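Local coordinates for protein putative ring-cleaving dioxygenase mhqO (Bacillus subtilis subsp. subtilis, PDB 3OAJ) that probably cleaves aromatic rings as an iron-dependent extradiol-type dioxygenase, and so may contribute to the breakdown of aromatic compounds, at residues H18-V29 with L304-L312; Q233-T244 with A254-E262. All coordinates share one frame; numbering follows the deposited sequence.

Contact 1 of 2, residues H18-V29 with L304-L312; sequences HPQENTDFYAGV and LLPFEVREL
Gln20 and Glu308 show how one glutamine side chain can stand in for a backbone partner along an extended chain. The amide takes the N-H of Glu308 on OE1 (N to OE1 2.8 Å) and returns a nearly straight bond from NE2 to Glu308 O, also 2.8 Å, which lies in both the Gln20 amide plane and the carbonyl plane. One turn on, Asp24 receives Arg310 side-on: NE reaches OD1 at 3.0 Å, and NH2 reaches OD2 at 2.9 Å through the syn lone pair. The carboxylate and guanidinium planes differ by only 20°. Arg310 runs extended from CG to NE, Gln20 CD lies over one face of its guanidinium, and a weak bond from Gln20 NE2 to Asp24 OD1 ties amide to carboxylate.

Alongside, Pro19 CB sits over a face of the Phe307 ring, 4.0 Å from CD2; Leu305 CD1 makes a CH-pi contact over the His18 imidazole; Ala27 meets Val309, while Leu312 CD1 packs on Gly28 and Val29.

In the second shell, His18, at the N-cap of the helix, accepts from Gln20 N on ND1 at 2.9 Å, in the ring plane. Gln20 CG is anti to the backbone N (chi1 -174°) and the chain bends at chi2, carrying the amide across to Glu308. Water 1 joins Asp24 OD1 to Arg310 N, and water 2 joins Gly28 O to Leu312 N. Tyr47 meets Phe307 edge-to-face and its hydroxyl hydrogen-bonds to Leu305 O. Away from the metal site, an irregular C-terminal tail is therefore fixed to helix 19-29 of the first VOC (glyoxalase/dioxygenase superfamily) region by directional side-chain chemistry, its paired charges probably strengthening the hold.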
loop_
_atom_site.group_PDB
_atom_site.type_symbol
_atom_site.label_atom_id
_atom_site.label_comp_id
_atom_site.label_asym_id
_atom_site.label_seq_id
_atom_site.Cartn_x
_atom_site.Cartn_y
_atom_site.Cartn_z
ATOM N N HIS A 18 -1.960 -3.099 17.122
ATOM C CA HIS A 18 -0.650 -3.115 17.773
ATOM C C HIS A 18 0.517 -3.261 16.787
ATOM O O HIS A 18 0.491 -4.168 15.947
ATOM C CB HIS A 18 -0.609 -4.285 18.764
ATOM C CG HIS A 18 0.473 -4.183 19.794
ATOM N ND1 HIS A 18 1.816 -4.267 19.482
ATOM C CD2 HIS A 18 0.409 -4.042 21.140
ATOM C CE1 HIS A 18 2.532 -4.161 20.588
ATOM N NE2 HIS A 18 1.702 -4.030 21.609
ATOM N N PRO A 19 1.568 -2.416 16.931
ATOM C CA PRO A 19 2.725 -2.532 16.031
ATOM C C PRO A 19 3.439 -3.880 16.032
ATOM O O PRO A 19 3.964 -4.270 14.992
ATOM C CB PRO A 19 3.661 -1.399 16.486
ATOM C CG PRO A 19 3.242 -1.091 17.886
ATOM C CD PRO A 19 1.763 -1.350 17.940
ATOM N N GLN A 20 3.481 -4.593 17.161
ATOM C CA GLN A 20 4.123 -5.902 17.165
ATOM C C GLN A 20 3.326 -6.926 16.352
ATOM O O GLN A 20 3.907 -7.729 15.621
ATOM C CB GLN A 20 4.385 -6.421 18.588
ATOM C CG GLN A 20 5.197 -7.720 18.616
ATOM C CD GLN A 20 6.621 -7.529 18.107
ATOM O OE1 GLN A 20 7.466 -6.994 18.817
ATOM N NE2 GLN A 20 6.883 -7.945 16.875
ATOM N N GLU A 21 2.002 -6.889 16.492
ATOM C CA GLU A 21 1.119 -7.764 15.717
ATOM C C GLU A 21 1.215 -7.468 14.218
ATOM O O GLU A 21 1.337 -8.381 13.389
ATOM C CB GLU A 21 -0.324 -7.604 16.202
ATOM C CG GLU A 21 -0.546 -8.087 17.616
ATOM C CD GLU A 21 -1.948 -7.788 18.131
ATOM O OE1 GLU A 21 -2.819 -7.362 17.330
ATOM O OE2 GLU A 21 -2.172 -8.001 19.349
ATOM N N ASN A 22 1.192 -6.183 13.882
ATOM C CA ASN A 22 1.368 -5.729 12.504
ATOM C C ASN A 22 2.690 -6.243 11.938
ATOM O O ASN A 22 2.728 -6.861 10.874
ATOM C CB ASN A 22 1.310 -4.195 12.502
ATOM C CG ASN A 22 1.564 -3.581 11.135
ATOM O OD1 ASN A 22 2.486 -2.787 10.976
ATOM N ND2 ASN A 22 0.729 -3.906 10.165
ATOM N N THR A 23 3.773 -6.045 12.679
ATOM C CA THR A 23 5.087 -6.453 12.208
ATOM C C THR A 23 5.217 -7.974 12.092
ATOM O O THR A 23 5.815 -8.481 11.125
ATOM C CB THR A 23 6.197 -5.856 13.128
ATOM O OG1 THR A 23 6.101 -4.427 13.099
ATOM C CG2 THR A 23 7.589 -6.295 12.692
ATOM N N ASP A 24 4.706 -8.704 13.088
ATOM C CA ASP A 24 4.755 -10.164 13.026
ATOM C C ASP A 24 4.051 -10.670 11.771
ATOM O O ASP A 24 4.474 -11.674 11.201
ATOM C CB ASP A 24 4.132 -10.797 14.273
ATOM C CG ASP A 24 5.019 -10.698 15.504
ATOM O OD1 ASP A 24 6.230 -10.401 15.379
ATOM O OD2 ASP A 24 4.477 -10.932 16.599
ATOM N N PHE A 25 3.011 -9.974 11.311
ATOM C CA PHE A 25 2.362 -10.418 10.088
ATOM C C PHE A 25 3.149 -10.022 8.827
ATOM O O PHE A 25 3.518 -10.887 8.012
ATOM C CB PHE A 25 0.915 -9.931 9.992
ATOM C CG PHE A 25 0.124 -10.656 8.933
ATOM C CD1 PHE A 25 -0.368 -11.934 9.178
ATOM C CD2 PHE A 25 -0.126 -10.063 7.687
ATOM C CE1 PHE A 25 -1.069 -12.616 8.211
ATOM C CE2 PHE A 25 -0.843 -10.754 6.710
ATOM C CZ PHE A 25 -1.322 -12.018 6.981
ATOM N N TYR A 26 3.429 -8.726 8.677
ATOM C CA TYR A 26 4.025 -8.223 7.436
ATOM C C TYR A 26 5.480 -8.624 7.246
ATOM O O TYR A 26 5.870 -8.976 6.132
ATOM C CB TYR A 26 3.741 -6.716 7.238
ATOM C CG TYR A 26 2.282 -6.532 6.889
ATOM C CD1 TYR A 26 1.854 -6.545 5.555
ATOM C CD2 TYR A 26 1.312 -6.387 7.889
ATOM C CE1 TYR A 26 0.536 -6.444 5.226
ATOM C CE2 TYR A 26 -0.033 -6.285 7.565
ATOM C CZ TYR A 26 -0.410 -6.300 6.225
ATOM O OH TYR A 26 -1.724 -6.181 5.877
ATOM N N ALA A 27 6.254 -8.647 8.341
ATOM C CA ALA A 27 7.628 -9.176 8.299
ATOM C C ALA A 27 7.663 -10.679 8.565
ATOM O O ALA A 27 8.229 -11.439 7.773
ATOM C CB ALA A 27 8.537 -8.432 9.294
ATOM N N GLY A 28 7.060 -11.112 9.668
ATOM C CA GLY A 28 7.108 -12.516 10.086
ATOM C C GLY A 28 6.475 -13.497 9.110
ATOM O O GLY A 28 7.077 -14.513 8.748
ATOM N N VAL A 29 5.253 -13.209 8.685
ATOM C CA VAL A 29 4.541 -14.123 7.782
ATOM C C VAL A 29 4.832 -13.792 6.308
ATOM O O VAL A 29 5.246 -14.669 5.539
ATOM C CB VAL A 29 3.021 -14.125 8.090
ATOM C CG1 VAL A 29 2.262 -15.013 7.105
ATOM C CG2 VAL A 29 2.788 -14.618 9.525
ATOM N N LEU A 304 6.075 5.624 22.719
ATOM C CA LEU A 304 5.922 4.593 21.678
ATOM C C LEU A 304 6.098 3.190 22.245
ATOM O O LEU A 304 6.968 2.956 23.087
ATOM C CB LEU A 304 6.885 4.827 20.499
ATOM C CG LEU A 304 6.661 6.066 19.622
ATOM C CD1 LEU A 304 7.850 6.267 18.701
ATOM C CD2 LEU A 304 5.380 5.972 18.813
ATOM N N LEU A 305 5.264 2.263 21.785
ATOM C CA LEU A 305 5.336 0.874 22.249
ATOM C C LEU A 305 6.550 0.187 21.644
ATOM O O LEU A 305 6.781 0.297 20.453
ATOM C CB LEU A 305 4.063 0.103 21.856
ATOM C CG LEU A 305 2.777 0.434 22.621
ATOM C CD1 LEU A 305 1.563 -0.176 21.936
ATOM C CD2 LEU A 305 2.856 -0.029 24.086
ATOM N N PRO A 306 7.332 -0.542 22.460
ATOM C CA PRO A 306 8.447 -1.251 21.864
ATOM C C PRO A 306 7.961 -2.424 21.017
ATOM O O PRO A 306 6.910 -3.026 21.297
ATOM C CB PRO A 306 9.242 -1.744 23.081
ATOM C CG PRO A 306 8.223 -1.876 24.152
ATOM C CD PRO A 306 7.269 -0.741 23.921
ATOM N N PHE A 307 8.726 -2.744 19.984
ATOM C CA PHE A 307 8.445 -3.901 19.157
ATOM C C PHE A 307 9.716 -4.308 18.437
ATOM O O PHE A 307 10.638 -3.504 18.293
ATOM C CB PHE A 307 7.279 -3.631 18.169
ATOM C CG PHE A 307 7.650 -2.756 16.999
ATOM C CD1 PHE A 307 8.043 -3.322 15.794
ATOM C CD2 PHE A 307 7.582 -1.370 17.097
ATOM C CE1 PHE A 307 8.386 -2.521 14.703
ATOM C CE2 PHE A 307 7.925 -0.563 16.013
ATOM C CZ PHE A 307 8.339 -1.138 14.826
ATOM N N GLU A 308 9.779 -5.560 18.002
ATOM C CA GLU A 308 10.928 -6.012 17.235
ATOM C C GLU A 308 10.526 -6.766 15.980
ATOM O O GLU A 308 9.499 -7.455 15.947
ATOM C CB GLU A 308 11.917 -6.807 18.104
ATOM C CG GLU A 308 11.546 -8.258 18.391
ATOM C CD GLU A 308 12.707 -9.072 18.974
ATOM O OE1 GLU A 308 12.551 -10.302 19.133
ATOM O OE2 GLU A 308 13.777 -8.490 19.264
ATOM N N VAL A 309 11.332 -6.606 14.938
ATOM C CA VAL A 309 11.172 -7.391 13.731
ATOM C C VAL A 309 11.792 -8.734 14.063
ATOM O O VAL A 309 12.982 -8.811 14.385
ATOM C CB VAL A 309 11.899 -6.727 12.548
ATOM C CG1 VAL A 309 11.899 -7.631 11.311
ATOM C CG2 VAL A 309 11.259 -5.370 12.232
ATOM N N ARG A 310 10.982 -9.789 14.016
ATOM C CA ARG A 310 11.456 -11.115 14.418
ATOM C C ARG A 310 10.966 -12.216 13.494
ATOM O O ARG A 310 9.854 -12.161 12.964
ATOM C CB ARG A 310 11.059 -11.419 15.870
ATOM C CG ARG A 310 9.574 -11.251 16.167
ATOM C CD ARG A 310 9.266 -11.339 17.638
ATOM N NE ARG A 310 7.829 -11.190 17.852
ATOM C CZ ARG A 310 7.224 -11.175 19.036
ATOM N NH1 ARG A 310 7.921 -11.302 20.163
ATOM N NH2 ARG A 310 5.911 -11.035 19.096
ATOM N N GLU A 311 11.817 -13.212 13.294
ATOM C CA GLU A 311 11.412 -14.399 12.568
ATOM C C GLU A 311 10.512 -15.241 13.463
ATOM O O GLU A 311 10.752 -15.374 14.666
ATOM C CB GLU A 311 12.630 -15.188 12.076
ATOM C CG GLU A 311 13.397 -14.486 10.954
ATOM C CD GLU A 311 14.596 -15.274 10.453
ATOM O OE1 GLU A 311 15.047 -16.199 11.169
ATOM O OE2 GLU A 311 15.100 -14.962 9.349
ATOM N N LEU A 312 9.446 -15.764 12.866
ATOM C CA LEU A 312 8.532 -16.651 13.556
ATOM C C LEU A 312 8.895 -18.067 13.127
ATOM O O LEU A 312 8.425 -19.036 13.696
ATOM C CB LEU A 312 7.074 -16.333 13.191
ATOM C CG LEU A 312 6.620 -14.866 13.094
ATOM C CD1 LEU A 312 5.224 -14.762 12.512
ATOM C CD2 LEU A 312 6.678 -14.151 14.439
HETATM O O HOH W 1 8.148 -9.907 13.301
HETATM O O HOH W 2 9.181 -15.637 10.215
#

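Contact 2 of 2, residues Q233-T244 with A254-E262; sequences QRYIASHGYGVT and AIYFREHGE. With SO4 (sulfate ion), chain D.
Gln233 and Ile255 open a contact of the second VOC region in which the end of a helix and the chain after it fold over a strand: Ile255 CD1 lies against the Gln233 backbone and CB. A turn later, Ile236 CG2 lies over a face of the Phe257 ring, 15° off the normal and displaced toward the rim, 3.9 Å from the centroid, a CH-pi contact. Gly240, with positive phi, brings the chain round to Tyr241, the hub of an aromatic cluster. The Tyr241 ring forms an offset stack with His260, planes 12° apart and centroids 4.2 Å apart, and takes the edge of Phe257 on a face. Its hydroxyl shares water 4 with Glu259 OE2, which also hydrogen-bonds to Thr167 OG1. Gly242 reaches Arg258 through waters 5 and 6. Val243 packs on Ile255 through CG2. Thr244 then grips Tyr256 twice: its N donates to Tyr256 O (3.0 Å), while OG1 (chi1 67°) accepts from Tyr256 N at 2.9 Å. Tyr256 OH donates to O1 of a sulfate, probably from the crystallisation liquor, and also hydrogen-bonds to Arg249 NE; its side chain is about 4 Å from the zinc ion (nearest atoms). Strand 253-258 lies between strands 264-269 and 247-248 in the sheet, while helix 164-174 packs against Ile236, Tyr241 and His260.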
loop_
_atom_site.group_PDB
_atom_site.type_symbol
_atom_site.label_atom_id
_atom_site.label_comp_id
_atom_site.label_asym_id
_atom_site.label_seq_id
_atom_site.Cartn_x
_atom_site.Cartn_y
_atom_site.Cartn_z
ATOM N N GLN A 233 -0.409 18.209 -9.885
ATOM C CA GLN A 233 -1.208 19.094 -9.027
ATOM C C GLN A 233 -2.028 20.094 -9.849
ATOM O O GLN A 233 -3.233 20.327 -9.564
ATOM C CB GLN A 233 -0.319 19.855 -8.045
ATOM C CG GLN A 233 -1.060 20.711 -7.037
ATOM C CD GLN A 233 -0.085 21.579 -6.274
ATOM O OE1 GLN A 233 0.540 22.475 -6.843
ATOM N NE2 GLN A 233 0.083 21.292 -4.994
ATOM N N ARG A 234 -1.361 20.704 -10.831
ATOM C CA ARG A 234 -1.998 21.674 -11.709
ATOM C C ARG A 234 -3.129 21.030 -12.519
ATOM O O ARG A 234 -4.228 21.587 -12.616
ATOM C CB ARG A 234 -0.972 22.339 -12.637
ATOM C CG ARG A 234 0.104 23.153 -11.874
ATOM C CD ARG A 234 0.979 24.045 -12.773
ATOM N NE ARG A 234 1.462 23.364 -13.970
ATOM C CZ ARG A 234 2.619 22.719 -14.077
ATOM N NH1 ARG A 234 3.474 22.656 -13.050
ATOM N NH2 ARG A 234 2.925 22.135 -15.234
ATOM N N TYR A 235 -2.858 19.841 -13.050
ATOM C CA TYR A 235 -3.840 19.150 -13.884
ATOM C C TYR A 235 -5.062 18.679 -13.080
ATOM O O TYR A 235 -6.195 18.917 -13.485
ATOM C CB TYR A 235 -3.221 17.962 -14.645
ATOM C CG TYR A 235 -4.168 17.470 -15.729
ATOM C CD1 TYR A 235 -4.081 17.962 -17.032
ATOM C CD2 TYR A 235 -5.209 16.584 -15.427
ATOM C CE1 TYR A 235 -4.973 17.544 -18.021
ATOM C CE2 TYR A 235 -6.103 16.168 -16.401
ATOM C CZ TYR A 235 -5.983 16.650 -17.690
ATOM O OH TYR A 235 -6.886 16.234 -18.647
ATOM N N ILE A 236 -4.825 17.992 -11.966
ATOM C CA ILE A 236 -5.919 17.491 -11.143
ATOM C C ILE A 236 -6.829 18.627 -10.661
ATOM O O ILE A 236 -8.056 18.506 -10.723
ATOM C CB ILE A 236 -5.387 16.651 -9.960
ATOM C CG1 ILE A 236 -4.687 15.391 -10.494
ATOM C CG2 ILE A 236 -6.510 16.295 -8.978
ATOM C CD1 ILE A 236 -5.563 14.492 -11.418
ATOM N N ALA A 237 -6.228 19.736 -10.215
ATOM C CA ALA A 237 -6.989 20.879 -9.675
ATOM C C ALA A 237 -7.844 21.562 -10.722
ATOM O O ALA A 237 -8.877 22.155 -10.402
ATOM C CB ALA A 237 -6.056 21.899 -9.063
ATOM N N SER A 238 -7.393 21.503 -11.966
ATOM C CA SER A 238 -8.106 22.160 -13.039
ATOM C C SER A 238 -9.118 21.224 -13.691
ATOM O O SER A 238 -9.919 21.655 -14.535
ATOM C CB SER A 238 -7.120 22.738 -14.052
ATOM O OG SER A 238 -6.298 21.745 -14.615
ATOM N N HIS A 239 -9.083 19.944 -13.303
ATOM C CA HIS A 239 -10.003 18.956 -13.869
ATOM C C HIS A 239 -11.012 18.383 -12.884
ATOM O O HIS A 239 -11.469 17.246 -13.018
ATOM C CB HIS A 239 -9.233 17.891 -14.625
ATOM C CG HIS A 239 -8.613 18.420 -15.871
ATOM N ND1 HIS A 239 -7.486 19.212 -15.857
ATOM C CD2 HIS A 239 -9.003 18.339 -17.165
ATOM C CE1 HIS A 239 -7.191 19.575 -17.091
ATOM N NE2 HIS A 239 -8.084 19.041 -17.905
ATOM N N GLY A 240 -11.377 19.204 -11.905
ATOM C CA GLY A 240 -12.583 18.937 -11.133
ATOM C C GLY A 240 -12.403 18.384 -9.734
ATOM O O GLY A 240 -13.379 17.940 -9.116
ATOM N N TYR A 241 -11.174 18.430 -9.223
ATOM C CA TYR A 241 -10.879 17.930 -7.877
ATOM C C TYR A 241 -10.200 18.998 -7.030
ATOM O O TYR A 241 -9.489 19.859 -7.552
ATOM C CB TYR A 241 -9.961 16.712 -7.959
ATOM C CG TYR A 241 -10.522 15.577 -8.780
ATOM C CD1 TYR A 241 -10.287 15.502 -10.157
ATOM C CD2 TYR A 241 -11.320 14.600 -8.189
ATOM C CE1 TYR A 241 -10.800 14.462 -10.923
ATOM C CE2 TYR A 241 -11.842 13.554 -8.940
ATOM C CZ TYR A 241 -11.582 13.490 -10.300
ATOM O OH TYR A 241 -12.121 12.453 -11.006
ATOM N N GLY A 242 -10.427 18.946 -5.717
ATOM C CA GLY A 242 -9.573 19.661 -4.774
ATOM C C GLY A 242 -8.276 18.894 -4.545
ATOM O O GLY A 242 -8.306 17.680 -4.335
ATOM N N VAL A 243 -7.147 19.604 -4.536
ATOM C CA VAL A 243 -5.826 18.983 -4.322
ATOM C C VAL A 243 -5.043 19.776 -3.277
ATOM O O VAL A 243 -5.060 21.018 -3.280
ATOM C CB VAL A 243 -4.983 18.829 -5.650
ATOM C CG1 VAL A 243 -4.646 20.155 -6.265
ATOM C CG2 VAL A 243 -3.728 17.980 -5.446
ATOM N N THR A 244 -4.365 19.055 -2.387
ATOM C CA THR A 244 -3.569 19.703 -1.357
ATOM C C THR A 244 -2.309 20.346 -1.922
ATOM O O THR A 244 -1.882 20.009 -3.037
ATOM C CB THR A 244 -3.113 18.712 -0.275
ATOM O OG1 THR A 244 -2.178 17.781 -0.839
ATOM C CG2 THR A 244 -4.278 17.980 0.355
ATOM N N ALA A 254 4.328 14.487 -1.355
ATOM C CA ALA A 254 2.949 14.029 -1.504
ATOM C C ALA A 254 1.968 15.150 -1.816
ATOM O O ALA A 254 2.091 16.241 -1.281
ATOM C CB ALA A 254 2.504 13.338 -0.229
ATOM N N ILE A 255 1.007 14.861 -2.698
ATOM C CA ILE A 255 -0.231 15.639 -2.812
ATOM C C ILE A 255 -1.393 14.670 -2.691
ATOM O O ILE A 255 -1.275 13.496 -3.057
ATOM C CB ILE A 255 -0.334 16.434 -4.138
ATOM C CG1 ILE A 255 -0.236 15.506 -5.364
ATOM C CG2 ILE A 255 0.770 17.489 -4.190
ATOM C CD1 ILE A 255 -0.407 16.228 -6.705
ATOM N N TYR A 256 -2.504 15.176 -2.171
ATOM C CA TYR A 256 -3.706 14.354 -1.924
ATOM C C TYR A 256 -4.942 14.960 -2.575
ATOM O O TYR A 256 -5.114 16.182 -2.599
ATOM C CB TYR A 256 -3.972 14.215 -0.414
ATOM C CG TYR A 256 -2.793 13.702 0.398
ATOM C CD1 TYR A 256 -2.657 12.344 0.696
ATOM C CD2 TYR A 256 -1.794 14.579 0.847
ATOM C CE1 TYR A 256 -1.559 11.876 1.441
ATOM C CE2 TYR A 256 -0.708 14.130 1.585
ATOM C CZ TYR A 256 -0.589 12.778 1.874
ATOM O OH TYR A 256 0.494 12.326 2.609
ATOM N N PHE A 257 -5.826 14.091 -3.055
ATOM C CA PHE A 257 -7.137 14.532 -3.537
ATOM C C PHE A 257 -8.147 13.423 -3.355
ATOM O O PHE A 257 -7.850 12.252 -3.648
ATOM C CB PHE A 257 -7.086 15.012 -4.998
ATOM C CG PHE A 257 -6.758 13.942 -6.014
ATOM C CD1 PHE A 257 -5.448 13.513 -6.207
ATOM C CD2 PHE A 257 -7.764 13.420 -6.853
ATOM C CE1 PHE A 257 -5.138 12.550 -7.188
ATOM C CE2 PHE A 257 -7.462 12.464 -7.830
ATOM C CZ PHE A 257 -6.151 12.037 -7.999
ATOM N N ARG A 258 -9.322 13.790 -2.843
ATOM C CA ARG A 258 -10.407 12.821 -2.736
ATOM C C ARG A 258 -11.140 12.752 -4.050
ATOM O O ARG A 258 -11.552 13.785 -4.607
ATOM C CB ARG A 258 -11.373 13.167 -1.598
ATOM C CG ARG A 258 -12.241 11.951 -1.244
ATOM C CD ARG A 258 -12.832 12.041 0.114
ATOM N NE ARG A 258 -11.847 12.073 1.189
ATOM C CZ ARG A 258 -11.402 11.012 1.858
ATOM N NH1 ARG A 258 -11.811 9.776 1.545
ATOM N NH2 ARG A 258 -10.541 11.191 2.856
ATOM N N GLU A 259 -11.269 11.543 -4.597
ATOM C CA GLU A 259 -11.917 11.434 -5.898
ATOM C C GLU A 259 -13.432 11.315 -5.731
ATOM O O GLU A 259 -13.933 11.320 -4.594
ATOM C CB GLU A 259 -11.248 10.359 -6.763
ATOM C CG GLU A 259 -11.262 8.934 -6.217
ATOM C CD GLU A 259 -12.579 8.231 -6.469
ATOM O OE1 GLU A 259 -13.138 7.689 -5.501
ATOM O OE2 GLU A 259 -13.078 8.260 -7.616
ATOM N N HIS A 260 -14.167 11.281 -6.847
ATOM C CA HIS A 260 -15.624 11.428 -6.763
ATOM C C HIS A 260 -16.330 10.221 -6.151
ATOM O O HIS A 260 -17.437 10.357 -5.630
ATOM C CB HIS A 260 -16.238 11.784 -8.121
ATOM C CG HIS A 260 -15.634 12.996 -8.763
ATOM N ND1 HIS A 260 -15.324 14.142 -8.059
ATOM C CD2 HIS A 260 -15.265 13.236 -10.043
ATOM C CE1 HIS A 260 -14.816 15.042 -8.882
ATOM N NE2 HIS A 260 -14.776 14.520 -10.095
ATOM N N GLY A 261 -15.698 9.047 -6.229
ATOM C CA GLY A 261 -16.218 7.858 -5.545
ATOM C C GLY A 261 -15.853 7.822 -4.062
ATOM O O GLY A 261 -16.119 6.830 -3.372
ATOM N N GLU A 262 -15.259 8.916 -3.585
ATOM C CA GLU A 262 -14.901 9.137 -2.171
ATOM C C GLU A 262 -13.631 8.429 -1.685
ATOM O O GLU A 262 -13.299 8.505 -0.499
ATOM C CB GLU A 262 -16.089 8.892 -1.223
ATOM C CG GLU A 262 -17.183 9.958 -1.359
ATOM C CD GLU A 262 -16.645 11.365 -1.133
ATOM O OE1 GLU A 262 -15.940 11.555 -0.128
ATOM O OE2 GLU A 262 -16.922 12.265 -1.955
HETATM S S SO4 D . 1.364 9.030 3.569
HETATM O O1 SO4 D . 0.214 9.887 3.850
HETATM O O2 SO4 D . 2.392 9.116 4.587
HETATM O O3 SO4 D . 0.967 7.632 3.396
HETATM O O4 SO4 D . 1.975 9.532 2.334
HETATM O O HOH W 3 -13.769 15.695 -12.357
HETATM O O HOH W 4 -13.638 10.353 -9.438
HETATM O O HOH W 5 -9.700 16.557 -2.166
HETATM O O HOH W 6 -11.749 16.618 -4.497
HETATM O O HOH W 7 -7.319 17.652 -1.235
#

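From the N terminus, the chain passes through strand 9-16, which carries the metal ligand His11, and enters helix 19-29, where contact 1 begins. That contact closes only at the far end of the modelled chain, when residues 304-312 return after helix 297-303, so its loop of 274 residues encloses nearly the whole fold. Contact 2 is nested within it, a short closure across nine residues that ties the end of helix 226-238 to strand 253-258. Contact 1 joins the C-terminal tail to the first VOC region; contact 2 lies wholly within the second. Their centres are 35 Å apart, on opposite sides of the chain's centre.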